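Local coordinates for protein putative peptidase (Parabacteroides merdae, PDB 4L8K) that is a putative hydrolase of peptidase family S41, probably cleaving peptide bonds as a serine peptidase of the ClpP/crotonase clan, at residues P88-K93 and V288-E293; D153-G158 and L216-S221. All coordinates share one frame; numbering follows the deposited sequence.

Contact 1: P88-K93 and V288-E293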
loop_
_atom_site.group_PDB
_atom_site.type_symbol
_atom_site.label_atom_id
_atom_site.label_comp_id
_atom_site.label_asym_id
_atom_site.label_seq_id
_atom_site.Cartn_x
_atom_site.Cartn_y
_atom_site.Cartn_z
ATOM N N PRO A 88 11.065 6.976 7.286
ATOM C CA PRO A 88 12.289 6.921 6.453
ATOM C C PRO A 88 11.995 6.261 5.104
ATOM O O PRO A 88 10.994 5.537 4.976
ATOM C CB PRO A 88 13.261 6.097 7.295
ATOM C CG PRO A 88 12.649 6.068 8.702
ATOM C CD PRO A 88 11.184 6.094 8.466
ATOM N N ALA A 89 12.829 6.553 4.087
ATOM C CA ALA A 89 12.676 5.969 2.753
ATOM C C ALA A 89 12.676 4.426 2.852
ATOM O O ALA A 89 11.753 3.774 2.346
ATOM C CB ALA A 89 13.778 6.465 1.813
ATOM N N ASN A 90 13.663 3.855 3.571
ATOM C CA ASN A 90 13.834 2.396 3.820
ATOM C C ASN A 90 13.939 1.589 2.544
ATOM O O ASN A 90 13.646 0.379 2.537
ATOM C CB ASN A 90 12.719 1.831 4.740
ATOM C CG ASN A 90 12.979 2.142 6.201
ATOM O OD1 ASN A 90 14.114 2.128 6.660
ATOM N ND2 ASN A 90 11.956 2.464 6.951
ATOM N N PHE A 91 14.435 2.245 1.472
ATOM C CA PHE A 91 14.675 1.643 0.152
ATOM C C PHE A 91 15.541 2.599 -0.654
ATOM O O PHE A 91 15.279 3.799 -0.647
ATOM C CB PHE A 91 13.344 1.351 -0.609
ATOM C CG PHE A 91 13.542 0.701 -1.959
ATOM C CD1 PHE A 91 13.716 -0.678 -2.068
ATOM C CD2 PHE A 91 13.605 1.470 -3.115
ATOM C CE1 PHE A 91 13.948 -1.280 -3.310
ATOM C CE2 PHE A 91 13.840 0.873 -4.362
ATOM C CZ PHE A 91 14.005 -0.497 -4.448
ATOM N N TYR A 92 16.573 2.073 -1.327
ATOM C CA TYR A 92 17.471 2.836 -2.192
ATOM C C TYR A 92 17.826 1.937 -3.328
ATOM O O TYR A 92 18.376 0.844 -3.105
ATOM C CB TYR A 92 18.740 3.333 -1.446
ATOM C CG TYR A 92 18.424 4.185 -0.232
ATOM C CD1 TYR A 92 18.150 5.545 -0.362
ATOM C CD2 TYR A 92 18.337 3.618 1.041
ATOM C CE1 TYR A 92 17.837 6.329 0.752
ATOM C CE2 TYR A 92 18.009 4.387 2.152
ATOM C CZ TYR A 92 17.775 5.742 2.006
ATOM O OH TYR A 92 17.468 6.492 3.108
ATOM N N LYS A 93 17.473 2.353 -4.542
ATOM C CA LYS A 93 17.734 1.610 -5.775
ATOM C C LYS A 93 19.248 1.306 -5.916
ATOM O O LYS A 93 19.618 0.186 -6.268
ATOM C CB LYS A 93 17.197 2.433 -6.974
ATOM C CG LYS A 93 17.577 1.950 -8.375
ATOM C CD LYS A 93 16.712 0.787 -8.882
ATOM C CE LYS A 93 16.944 0.441 -10.346
ATOM N NZ LYS A 93 18.383 0.171 -10.683
ATOM N N VAL A 288 12.230 -3.332 10.758
ATOM C CA VAL A 288 13.635 -3.223 10.358
ATOM C C VAL A 288 13.755 -1.945 9.527
ATOM O O VAL A 288 12.953 -1.726 8.621
ATOM C CB VAL A 288 14.239 -4.475 9.615
ATOM C CG1 VAL A 288 15.742 -4.309 9.396
ATOM C CG2 VAL A 288 13.982 -5.778 10.366
ATOM N N ALA A 289 14.742 -1.107 9.844
ATOM C CA ALA A 289 15.024 0.141 9.137
ATOM C C ALA A 289 16.415 0.096 8.541
ATOM O O ALA A 289 17.333 -0.396 9.205
ATOM C CB ALA A 289 14.907 1.351 10.096
ATOM N N ILE A 290 16.595 0.638 7.316
ATOM C CA ILE A 290 17.936 0.744 6.712
ATOM C C ILE A 290 18.758 1.735 7.580
ATOM O O ILE A 290 18.285 2.821 7.904
ATOM C CB ILE A 290 17.913 1.120 5.205
ATOM C CG1 ILE A 290 17.212 -0.005 4.387
ATOM C CG2 ILE A 290 19.361 1.369 4.669
ATOM C CD1 ILE A 290 17.136 0.269 2.889
ATOM N N THR A 291 19.941 1.297 8.024
ATOM C CA THR A 291 20.784 2.118 8.881
ATOM C C THR A 291 21.774 2.921 8.068
ATOM O O THR A 291 22.150 2.517 6.965
ATOM C CB THR A 291 21.490 1.262 9.922
ATOM O OG1 THR A 291 22.400 0.401 9.253
ATOM C CG2 THR A 291 20.515 0.467 10.765
ATOM N N GLY A 292 22.193 4.039 8.634
ATOM C CA GLY A 292 23.181 4.936 8.034
ATOM C C GLY A 292 24.522 4.255 7.779
ATOM O O GLY A 292 25.136 4.495 6.736
ATOM N N GLU A 293 24.953 3.338 8.682
ATOM C CA GLU A 293 26.208 2.618 8.517
ATOM C C GLU A 293 26.078 1.485 7.482
ATOM O O GLU A 293 27.079 1.123 6.871
ATOM C CB GLU A 293 26.765 2.094 9.862
ATOM C CG GLU A 293 25.901 1.079 10.606
ATOM C CD GLU A 293 24.781 1.626 11.476
ATOM O OE1 GLU A 293 24.511 2.852 11.449
ATOM O OE2 GLU A 293 24.174 0.808 12.202
HETATM O O HOH W 1 16.098 4.022 7.617
#
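Ala289 meets Asn90 mainly through the side-chain carbonyl oxygen: Asn90 OD1 lies 3.3 Å from Ala289 CA and also faces its methyl group. The same oxygen then accepts the backbone N-H of Ile290, with N and OD1 3.0 Å apart. The bond is moderately bent (151° at the hydrogen), and the donor is tilted 27° from the plane of the amide carbonyl. In Asn90 a chi1 of -79° puts CG anti to the carbonyl carbon, beside the backbone N. A water donates to Asn90 OD1 at 2.9 Å; it also lies next to Ile290 O, but so close that this second bond is doubtful. Strand 286-287 is the outermost of the mixed sheet within the chain, and just beyond it the Asn90 amide binds the backbone N-H of Ile290. The apolar part of Ile290 covers the next piece of loop. Its CD1 lies over the peptide between Asn90 and Phe91, 3.5 Å from Asn90 C, and continues to Tyr92, whose CD2 is 4.0 Å from CD1. The Ile290 and Tyr92 side chains run antiparallel past one another, and Ile295 of helix 292-296 touches both. At Thr291 the chain turns away into that helix, where Thr291 OG1 caps the backbone N of Asp294.

Contact 2: D153-G158 and L216-S221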
loop_
_atom_site.group_PDB
_atom_site.type_symbol
_atom_site.label_atom_id
_atom_site.label_comp_id
_atom_site.label_asym_id
_atom_site.label_seq_id
_atom_site.Cartn_x
_atom_site.Cartn_y
_atom_site.Cartn_z
ATOM N N ASP A 153 9.951 -8.599 -2.251
ATOM C CA ASP A 153 10.136 -7.181 -1.926
ATOM C C ASP A 153 9.166 -6.289 -2.703
ATOM O O ASP A 153 9.264 -6.168 -3.935
ATOM C CB ASP A 153 11.613 -6.803 -2.222
ATOM C CG ASP A 153 12.102 -5.442 -1.761
ATOM O OD1 ASP A 153 11.286 -4.662 -1.219
ATOM O OD2 ASP A 153 13.299 -5.161 -1.935
ATOM N N VAL A 154 8.247 -5.635 -1.962
ATOM C CA VAL A 154 7.254 -4.701 -2.540
ATOM C C VAL A 154 7.446 -3.274 -1.955
ATOM O O VAL A 154 6.502 -2.483 -1.920
ATOM C CB VAL A 154 5.782 -5.190 -2.402
ATOM C CG1 VAL A 154 5.519 -6.418 -3.274
ATOM C CG2 VAL A 154 5.388 -5.422 -0.938
ATOM N N ARG A 155 8.663 -2.954 -1.500
ATOM C CA ARG A 155 8.977 -1.610 -1.031
ATOM C C ARG A 155 8.922 -0.662 -2.221
ATOM O O ARG A 155 9.309 -1.061 -3.324
ATOM C CB ARG A 155 10.372 -1.555 -0.390
ATOM C CG ARG A 155 10.463 -2.276 0.949
ATOM C CD ARG A 155 11.887 -2.259 1.503
ATOM N NE ARG A 155 12.796 -3.044 0.661
ATOM C CZ ARG A 155 14.122 -3.027 0.744
ATOM N NH1 ARG A 155 14.731 -2.223 1.613
ATOM N NH2 ARG A 155 14.852 -3.799 -0.052
ATOM N N ASP A 156 8.415 0.565 -2.022
ATOM C CA ASP A 156 8.274 1.573 -3.069
ATOM C C ASP A 156 7.268 1.150 -4.161
ATOM O O ASP A 156 7.337 1.649 -5.271
ATOM C CB ASP A 156 9.630 1.951 -3.680
ATOM C CG ASP A 156 10.352 3.034 -2.905
ATOM O OD1 ASP A 156 10.109 3.157 -1.680
ATOM O OD2 ASP A 156 11.156 3.753 -3.517
ATOM N N ASN A 157 6.325 0.261 -3.831
ATOM C CA ASN A 157 5.311 -0.161 -4.781
ATOM C C ASN A 157 4.001 0.531 -4.393
ATOM O O ASN A 157 3.348 0.145 -3.430
ATOM C CB ASN A 157 5.194 -1.700 -4.821
ATOM C CG ASN A 157 4.228 -2.252 -5.858
ATOM O OD1 ASN A 157 3.250 -1.598 -6.257
ATOM N ND2 ASN A 157 4.454 -3.508 -6.274
ATOM N N GLY A 158 3.670 1.583 -5.143
ATOM C CA GLY A 158 2.481 2.405 -4.954
ATOM C C GLY A 158 1.169 1.778 -5.400
ATOM O O GLY A 158 0.141 2.445 -5.412
ATOM N N LEU A 216 8.825 -7.748 2.070
ATOM C CA LEU A 216 9.464 -6.497 2.489
ATOM C C LEU A 216 8.569 -5.320 2.183
ATOM O O LEU A 216 8.072 -5.200 1.065
ATOM C CB LEU A 216 10.852 -6.293 1.829
ATOM C CG LEU A 216 11.901 -7.421 1.927
ATOM C CD1 LEU A 216 13.264 -6.900 1.494
ATOM C CD2 LEU A 216 12.032 -7.993 3.369
ATOM N N THR A 217 8.311 -4.472 3.192
ATOM C CA THR A 217 7.435 -3.313 3.043
ATOM C C THR A 217 8.078 -2.023 3.576
ATOM O O THR A 217 8.976 -2.065 4.419
ATOM C CB THR A 217 6.070 -3.543 3.776
ATOM O OG1 THR A 217 6.282 -3.678 5.171
ATOM C CG2 THR A 217 5.315 -4.747 3.271
ATOM N N ASN A 218 7.597 -0.885 3.085
ATOM C CA ASN A 218 7.981 0.434 3.567
ATOM C C ASN A 218 6.767 1.351 3.426
ATOM O O ASN A 218 5.742 0.904 2.928
ATOM C CB ASN A 218 9.261 0.996 2.891
ATOM C CG ASN A 218 9.169 1.326 1.430
ATOM O OD1 ASN A 218 8.144 1.135 0.774
ATOM N ND2 ASN A 218 10.264 1.813 0.885
ATOM N N ARG A 219 6.850 2.597 3.906
ATOM C CA ARG A 219 5.762 3.567 3.824
ATOM C C ARG A 219 5.331 3.817 2.374
ATOM O O ARG A 219 4.196 4.219 2.122
ATOM C CB ARG A 219 6.170 4.902 4.502
ATOM C CG ARG A 219 4.991 5.804 4.860
ATOM C CD ARG A 219 3.963 5.143 5.764
ATOM N NE ARG A 219 2.989 6.160 6.108
ATOM C CZ ARG A 219 1.890 5.986 6.826
ATOM N NH1 ARG A 219 1.494 4.764 7.165
ATOM N NH2 ARG A 219 1.136 7.024 7.144
ATOM N N HIS A 220 6.221 3.554 1.426
ATOM C CA HIS A 220 5.902 3.731 0.031
ATOM C C HIS A 220 5.294 2.461 -0.588
ATOM O O HIS A 220 5.135 2.424 -1.801
ATOM C CB HIS A 220 7.103 4.257 -0.730
ATOM C CG HIS A 220 7.323 5.709 -0.464
ATOM N ND1 HIS A 220 8.304 6.140 0.395
ATOM C CD2 HIS A 220 6.652 6.792 -0.923
ATOM C CE1 HIS A 220 8.231 7.467 0.412
ATOM N NE2 HIS A 220 7.233 7.903 -0.339
ATOM N N SER A 221 4.858 1.469 0.250
ATOM C CA SER A 221 4.071 0.289 -0.129
ATOM C C SER A 221 2.619 0.654 0.194
ATOM O O SER A 221 2.283 0.803 1.369
ATOM C CB SER A 221 4.511 -0.972 0.631
ATOM O OG SER A 221 5.868 -1.322 0.421
HETATM O O HOH W 2 5.854 4.179 -4.324
#
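Asn218 and Asp156 exchange two hydrogen bonds, a pairing at the C-terminal ends of two adjacent parallel strands in the crotonase-like core of an S41 peptidase. In this clan such loops commonly line the catalytic centre, and a similar role is likely here. Asn218 OD1 accepts the backbone N of Asp156 at 2.9 Å, while Asn218 ND2 donates to Asp156 OD1, also at 2.9 Å, on the anti side of the carboxylate. The two flat groups are turned 39° apart. In Asn218 a chi1 of 67° holds CG between the backbone N and the carbonyl carbon; from there OD1 and ND2 reach the type II turn from Val154 to Asn157. Ser221 OG holds the start of that turn, donating to Val154 O at 2.7 Å from above the carbonyl plane; it also accepts Asn218 N, tying both loops together. At the strand end, Val154 N bonds to Leu216 O (3.1 Å), next to the parallel bridge between Asp153 and Leu216. Leu216 CD1 lies over one face of the Arg155 guanidinium, 3.8 Å from NH2, and helix 301-311 packs on both side chains. That guanidinium forms a salt bridge to Asp153 with two nitrogens, NE to OD1 and NH2 to OD2; Asp300 is a second acidic partner of NH2, and Tyr122 OH bonds to Asp153 OD2. Asp153 OD1 also accepts Arg155 N, closing an Asx turn, from the carboxylate face opposite to NE.

The centres of contacts 1 and 2 lie about 12 Å apart, and the two meet directly. In chain order 88-93 comes first, then both segments of contact 2, then 288-293, so contact 1 brackets contact 2. Segments 153-158 and 216-221 extend from neighbouring central strands of the mixed sheet, 149-153 and 213-217, whereas 288-293 follows its edge strand 286-287. Loop 88-93 joins the two regions: Asn90 O receives Arg155 NH1 in a probable hydrogen bond at 3.0 Å, and Phe91 rests against Asp156 and Asn218. Helix 301-311 touches Asn90, Ile290, Arg155 and Leu216, so the buried strand-end loops and the sheet's more exposed margin share one covering helix.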